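Local coordinates for DMATS type aromatic prenyltransferase (Micromonospora olivasterospora, PDB 6ZRY), which probably transfers a dimethylallyl group to the indole ring of tryptophan, as a bacterial aromatic prenyltransferase of the DMATS type, at residues Q207-E220 / R252-E266. Sequence-based numbering, arbitrary orientation. Where two conformers were deposited one is given.
Sequences QARVKLYLTHHEAE and RFDGRPLVGSYTFTE
Ser261 CB sits over the centre of one face of the Tyr213 ring, 3.7 Å from its centroid in a CH-pi contact, while Val259 CG1 reaches the ring edge at CD2. Tyr213 OH is hydrogen-bonded to Tyr148 and Ser261 OG to Tyr277 of the adjoining strand 273-278, so neither hydroxyl lacks a polar partner. Further along the same face of the sheet, Thr263 CG2 lies over one face of the Arg209 guanidinium, offset toward its rim, and a water joins Arg209 NE to Thr265 OG1. On the other side of the sheet, Leu212 CD2 meets the Phe264 ring at its edge, and Leu212 CB lies 3.6 Å from Phe264 CE2. Leu214 crosses Tyr262 at about a right angle, CD2 against CE1; beyond it a water links Tyr262 OH to His216 NE2, whose ring is held at ND1 by Asp193. The backbones join through antiparallel hydrogen-bonded pairs, among them Val210 with Phe264 (Phe264 N to Val210 O, 2.8 Å) and Leu214 with Gly260 (Leu214 N to Gly260 O, 2.7 Å). At one end Ala208 N donates to Glu266 OE1 (2.6 Å), on the anti side of the carboxylate. At the other, Arg252 bends at chi3 (39°), bringing NH1 to Glu220 OE2 in a salt bridge of 3.1 Å whose hydrogen bond is weak, while the guanidinium also forms a salt bridge with Asp254. An alanine replacing Arg252 is likely to leave the Glu220 and Asp254 carboxylates without the charge they share. Between these regions, Pro257 CG presses tightly on Thr215 CG2, and a water bridges His216 O, Phe253 O and Leu258 N. The two strands are neighbours in the antiparallel ABBA barrel: Leu212, Leu214 and Tyr262 pack outward on helix 174-182, whereas Tyr213 and Val259 face the interior, Val259 beside the bound tryptophan.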
loop_
_atom_site.group_PDB
_atom_site.type_symbol
_atom_site.label_atom_id
_atom_site.label_comp_id
_atom_site.label_asym_id
_atom_site.label_seq_id
_atom_site.Cartn_x
_atom_site.Cartn_y
_atom_site.Cartn_z
ATOM N N GLN A 207 20.646 5.327 -6.530
ATOM C CA GLN A 207 20.951 3.879 -6.432
ATOM C C GLN A 207 19.655 3.065 -6.569
ATOM O O GLN A 207 18.549 3.616 -6.342
ATOM C CB GLN A 207 21.728 3.597 -5.142
ATOM C CG GLN A 207 21.103 4.182 -3.895
ATOM C CD GLN A 207 21.949 3.957 -2.668
ATOM O OE1 GLN A 207 23.011 3.318 -2.720
ATOM N NE2 GLN A 207 21.479 4.484 -1.542
ATOM N N ALA A 208 19.780 1.822 -6.996
ATOM C CA ALA A 208 18.650 0.892 -7.129
ATOM C C ALA A 208 18.061 0.666 -5.730
ATOM O O ALA A 208 18.846 0.522 -4.740
ATOM C CB ALA A 208 19.112 -0.395 -7.778
ATOM N N ARG A 209 16.751 0.630 -5.646
ATOM C CA ARG A 209 16.020 0.424 -4.374
ATOM C C ARG A 209 14.680 -0.228 -4.705
ATOM O O ARG A 209 14.031 0.210 -5.679
ATOM C CB ARG A 209 15.891 1.771 -3.680
ATOM C CG ARG A 209 14.960 1.790 -2.480
ATOM C CD ARG A 209 14.953 3.193 -1.892
ATOM N NE ARG A 209 15.956 3.244 -0.844
ATOM C CZ ARG A 209 15.704 3.456 0.443
ATOM N NH1 ARG A 209 16.702 3.457 1.314
ATOM N NH2 ARG A 209 14.466 3.687 0.854
ATOM N N VAL A 210 14.337 -1.285 -3.998
ATOM C CA VAL A 210 13.063 -2.032 -4.180
ATOM C C VAL A 210 12.448 -2.271 -2.804
ATOM O O VAL A 210 13.191 -2.585 -1.839
ATOM C CB VAL A 210 13.289 -3.357 -4.907
ATOM C CG1 VAL A 210 12.025 -4.212 -4.946
ATOM C CG2 VAL A 210 13.865 -3.150 -6.305
ATOM N N LYS A 211 11.138 -2.137 -2.714
ATOM C CA LYS A 211 10.395 -2.539 -1.525
ATOM C C LYS A 211 9.598 -3.786 -1.890
ATOM O O LYS A 211 8.769 -3.698 -2.801
ATOM C CB LYS A 211 9.565 -1.349 -1.083
ATOM C CG LYS A 211 9.181 -1.323 0.355
ATOM C CD LYS A 211 8.822 0.103 0.786
ATOM C CE LYS A 211 7.720 0.171 1.806
ATOM N NZ LYS A 211 7.457 1.579 2.218
ATOM N N LEU A 212 9.923 -4.924 -1.267
ATOM C CA LEU A 212 9.214 -6.193 -1.490
ATOM C C LEU A 212 8.260 -6.437 -0.335
ATOM O O LEU A 212 8.707 -6.408 0.814
ATOM C CB LEU A 212 10.231 -7.324 -1.618
ATOM C CG LEU A 212 9.652 -8.692 -1.973
ATOM C CD1 LEU A 212 9.082 -8.717 -3.378
ATOM C CD2 LEU A 212 10.699 -9.774 -1.812
ATOM N N TYR A 213 7.020 -6.755 -0.643
ATOM C CA TYR A 213 5.990 -7.045 0.375
ATOM C C TYR A 213 5.671 -8.529 0.364
ATOM O O TYR A 213 5.411 -9.060 -0.751
ATOM C CB TYR A 213 4.719 -6.270 0.086
ATOM C CG TYR A 213 4.762 -4.773 0.237
ATOM C CD1 TYR A 213 5.550 -3.974 -0.582
ATOM C CD2 TYR A 213 3.889 -4.129 1.111
ATOM C CE1 TYR A 213 5.543 -2.594 -0.484
ATOM C CE2 TYR A 213 3.866 -2.742 1.212
ATOM C CZ TYR A 213 4.694 -1.976 0.405
ATOM O OH TYR A 213 4.680 -0.611 0.453
ATOM N N LEU A 214 5.685 -9.161 1.532
ATOM C CA LEU A 214 5.332 -10.596 1.740
ATOM C C LEU A 214 4.034 -10.649 2.541
ATOM O O LEU A 214 3.966 -9.947 3.542
ATOM C CB LEU A 214 6.428 -11.284 2.540
ATOM C CG LEU A 214 7.618 -11.838 1.787
ATOM C CD1 LEU A 214 8.287 -10.780 0.954
ATOM C CD2 LEU A 214 8.630 -12.431 2.794
ATOM N N THR A 215 3.088 -11.461 2.128
ATOM C CA THR A 215 1.851 -11.723 2.875
ATOM C C THR A 215 2.048 -13.027 3.623
ATOM O O THR A 215 2.383 -14.042 2.976
ATOM C CB THR A 215 0.624 -11.733 1.964
ATOM O OG1 THR A 215 0.556 -10.463 1.295
ATOM C CG2 THR A 215 -0.655 -12.003 2.720
ATOM N N HIS A 216 1.869 -12.986 4.931
ATOM C CA HIS A 216 2.059 -14.118 5.854
ATOM C C HIS A 216 0.689 -14.692 6.209
ATOM O O HIS A 216 0.073 -14.188 7.161
ATOM C CB HIS A 216 2.827 -13.655 7.101
ATOM C CG HIS A 216 4.168 -13.088 6.812
ATOM N ND1 HIS A 216 5.229 -13.873 6.372
ATOM C CD2 HIS A 216 4.658 -11.838 6.939
ATOM C CE1 HIS A 216 6.289 -13.120 6.208
ATOM N NE2 HIS A 216 5.982 -11.883 6.572
ATOM N N HIS A 217 0.214 -15.683 5.477
ATOM C CA HIS A 217 -1.144 -16.255 5.669
ATOM C C HIS A 217 -1.205 -17.026 6.992
ATOM O O HIS A 217 -0.261 -17.763 7.279
ATOM C CB HIS A 217 -1.549 -17.106 4.462
ATOM C CG HIS A 217 -1.791 -16.280 3.254
ATOM N ND1 HIS A 217 -2.985 -15.601 3.051
ATOM C CD2 HIS A 217 -0.972 -15.942 2.235
ATOM C CE1 HIS A 217 -2.911 -14.924 1.924
ATOM N NE2 HIS A 217 -1.669 -15.112 1.401
ATOM N N GLU A 218 -2.274 -16.815 7.768
ATOM C CA GLU A 218 -2.574 -17.552 9.030
ATOM C C GLU A 218 -1.285 -17.678 9.843
ATOM O O GLU A 218 -0.804 -18.817 10.051
ATOM C CB GLU A 218 -3.160 -18.927 8.703
ATOM C CG GLU A 218 -4.551 -18.863 8.098
ATOM C CD GLU A 218 -4.737 -19.804 6.924
ATOM O OE1 GLU A 218 -5.648 -20.658 6.983
ATOM O OE2 GLU A 218 -3.966 -19.685 5.959
ATOM N N ALA A 219 -0.725 -16.552 10.248
ATOM C CA ALA A 219 0.659 -16.474 10.743
ATOM C C ALA A 219 0.661 -16.154 12.232
ATOM O O ALA A 219 -0.186 -15.316 12.705
ATOM C CB ALA A 219 1.448 -15.446 9.959
ATOM N N GLU A 220 1.595 -16.771 12.946
ATOM C CA GLU A 220 1.960 -16.399 14.330
ATOM C C GLU A 220 2.849 -15.157 14.272
ATOM O O GLU A 220 3.743 -15.118 13.407
ATOM C CB GLU A 220 2.711 -17.549 15.006
ATOM C CG GLU A 220 1.899 -18.820 15.093
ATOM C CD GLU A 220 0.835 -18.811 16.170
ATOM O OE1 GLU A 220 0.672 -17.759 16.852
ATOM O OE2 GLU A 220 0.153 -19.857 16.326
ATOM N N ARG A 252 -2.260 -15.146 16.759
ATOM C CA ARG A 252 -2.475 -15.795 15.446
ATOM C C ARG A 252 -3.364 -14.881 14.632
ATOM O O ARG A 252 -4.505 -14.722 15.009
ATOM C CB ARG A 252 -3.229 -17.122 15.547
ATOM C CG ARG A 252 -2.511 -18.212 16.307
ATOM C CD ARG A 252 -3.031 -19.618 15.981
ATOM N NE ARG A 252 -3.373 -19.878 14.562
ATOM C CZ ARG A 252 -2.533 -19.772 13.504
ATOM N NH1 ARG A 252 -1.284 -19.367 13.653
ATOM N NH2 ARG A 252 -2.969 -20.054 12.289
ATOM N N PHE A 253 -2.856 -14.317 13.565
ATOM C CA PHE A 253 -3.636 -13.433 12.673
ATOM C C PHE A 253 -4.266 -14.342 11.609
ATOM O O PHE A 253 -3.764 -14.419 10.481
ATOM C CB PHE A 253 -2.746 -12.276 12.231
ATOM C CG PHE A 253 -2.455 -11.281 13.339
ATOM C CD1 PHE A 253 -1.554 -11.567 14.358
ATOM C CD2 PHE A 253 -3.112 -10.056 13.378
ATOM C CE1 PHE A 253 -1.306 -10.647 15.367
ATOM C CE2 PHE A 253 -2.846 -9.130 14.382
ATOM C CZ PHE A 253 -1.953 -9.432 15.380
ATOM N N ASP A 254 -5.341 -15.032 12.012
ATOM C CA ASP A 254 -6.100 -16.020 11.196
ATOM C C ASP A 254 -7.243 -15.345 10.439
ATOM O O ASP A 254 -7.880 -16.035 9.629
ATOM C CB ASP A 254 -6.640 -17.155 12.063
ATOM C CG ASP A 254 -5.563 -18.131 12.455
ATOM O OD1 ASP A 254 -4.494 -18.143 11.770
ATOM O OD2 ASP A 254 -5.786 -18.872 13.443
ATOM N N GLY A 255 -7.494 -14.061 10.683
ATOM C CA GLY A 255 -8.332 -13.235 9.798
ATOM C C GLY A 255 -7.526 -12.774 8.608
ATOM O O GLY A 255 -6.800 -13.594 8.028
ATOM N N ARG A 256 -7.615 -11.500 8.259
ATOM C CA ARG A 256 -6.794 -10.928 7.186
ATOM C C ARG A 256 -5.341 -11.002 7.635
ATOM O O ARG A 256 -5.047 -10.857 8.825
ATOM C CB ARG A 256 -7.261 -9.527 6.836
ATOM C CG ARG A 256 -8.631 -9.517 6.189
ATOM C CD ARG A 256 -8.984 -8.143 5.682
ATOM N NE ARG A 256 -10.374 -8.031 5.288
ATOM C CZ ARG A 256 -10.873 -8.353 4.089
ATOM N NH1 ARG A 256 -10.092 -8.836 3.133
ATOM N NH2 ARG A 256 -12.169 -8.203 3.866
ATOM N N PRO A 257 -4.417 -11.332 6.705
ATOM C CA PRO A 257 -3.052 -11.684 7.070
ATOM C C PRO A 257 -2.174 -10.468 7.388
ATOM O O PRO A 257 -2.359 -9.432 6.791
ATOM C CB PRO A 257 -2.526 -12.391 5.799
ATOM C CG PRO A 257 -3.281 -11.744 4.674
ATOM C CD PRO A 257 -4.653 -11.444 5.257
ATOM N N LEU A 258 -1.208 -10.656 8.275
ATOM C CA LEU A 258 -0.109 -9.702 8.463
ATOM C C LEU A 258 0.693 -9.625 7.166
ATOM O O LEU A 258 0.837 -10.664 6.469
ATOM C CB LEU A 258 0.780 -10.131 9.619
ATOM C CG LEU A 258 0.135 -10.068 10.999
ATOM C CD1 LEU A 258 1.039 -10.704 12.018
ATOM C CD2 LEU A 258 -0.180 -8.636 11.393
ATOM N N VAL A 259 1.237 -8.467 6.900
ATOM C CA VAL A 259 2.085 -8.214 5.727
ATOM C C VAL A 259 3.344 -7.540 6.206
ATOM O O VAL A 259 3.272 -6.642 7.048
ATOM C CB VAL A 259 1.356 -7.398 4.659
ATOM C CG1 VAL A 259 2.264 -7.016 3.523
ATOM C CG2 VAL A 259 0.147 -8.137 4.138
ATOM N N GLY A 260 4.462 -7.978 5.696
ATOM C CA GLY A 260 5.744 -7.325 5.933
ATOM C C GLY A 260 6.328 -6.797 4.665
ATOM O O GLY A 260 6.195 -7.473 3.631
ATOM N N SER A 261 7.010 -5.668 4.725
ATOM C CA SER A 261 7.776 -5.143 3.579
ATOM C C SER A 261 9.241 -4.968 3.959
ATOM O O SER A 261 9.543 -4.709 5.129
ATOM C CB SER A 261 7.174 -3.896 3.002
ATOM O OG SER A 261 7.398 -2.797 3.837
ATOM N N TYR A 262 10.090 -5.232 2.983
ATOM C CA TYR A 262 11.553 -5.252 3.073
ATOM C C TYR A 262 12.103 -4.260 2.084
ATOM O O TYR A 262 11.745 -4.325 0.915
ATOM C CB TYR A 262 12.046 -6.676 2.782
ATOM C CG TYR A 262 11.531 -7.681 3.773
ATOM C CD1 TYR A 262 10.288 -8.293 3.624
ATOM C CD2 TYR A 262 12.238 -7.919 4.931
ATOM C CE1 TYR A 262 9.791 -9.168 4.586
ATOM C CE2 TYR A 262 11.780 -8.809 5.886
ATOM C CZ TYR A 262 10.565 -9.448 5.713
ATOM O OH TYR A 262 10.149 -10.308 6.702
ATOM N N THR A 263 12.954 -3.367 2.524
ATOM C CA THR A 263 13.621 -2.392 1.661
ATOM C C THR A 263 15.004 -2.919 1.309
ATOM O O THR A 263 15.810 -3.093 2.226
ATOM C CB THR A 263 13.672 -1.012 2.308
ATOM O OG1 THR A 263 12.331 -0.623 2.577
ATOM C CG2 THR A 263 14.288 0.017 1.404
ATOM N N PHE A 264 15.227 -3.173 0.023
ATOM C CA PHE A 264 16.496 -3.663 -0.568
ATOM C C PHE A 264 17.216 -2.481 -1.189
ATOM O O PHE A 264 16.595 -1.718 -1.983
ATOM C CB PHE A 264 16.253 -4.739 -1.624
ATOM C CG PHE A 264 15.463 -5.924 -1.148
ATOM C CD1 PHE A 264 15.699 -6.485 0.101
ATOM C CD2 PHE A 264 14.485 -6.497 -1.946
ATOM C CE1 PHE A 264 14.990 -7.604 0.530
ATOM C CE2 PHE A 264 13.774 -7.606 -1.504
ATOM C CZ PHE A 264 14.022 -8.146 -0.266
ATOM N N THR A 265 18.479 -2.330 -0.856
ATOM C CA THR A 265 19.315 -1.225 -1.350
ATOM C C THR A 265 20.655 -1.773 -1.861
ATOM O O THR A 265 21.078 -2.867 -1.404
ATOM C CB THR A 265 19.441 -0.162 -0.255
ATOM O OG1 THR A 265 19.968 0.982 -0.916
ATOM C CG2 THR A 265 20.298 -0.610 0.915
ATOM N N GLU A 266 21.276 -1.028 -2.779
ATOM C CA GLU A 266 22.585 -1.362 -3.391
ATOM C C GLU A 266 23.671 -1.504 -2.325
ATOM O O GLU A 266 23.734 -0.661 -1.410
ATOM C CB GLU A 266 23.020 -0.256 -4.327
ATOM C CG GLU A 266 22.356 -0.302 -5.666
ATOM C CD GLU A 266 23.044 0.612 -6.662
ATOM O OE1 GLU A 266 22.345 1.292 -7.393
ATOM O OE2 GLU A 266 24.298 0.646 -6.668
HETATM O O HOH W 1 18.852 3.560 -1.030
HETATM O O HOH W 2 -1.191 -13.367 9.343
HETATM O O HOH W 3 7.636 -9.869 8.247
HETATM O O HOH W 4 -4.337 -14.823 7.358
#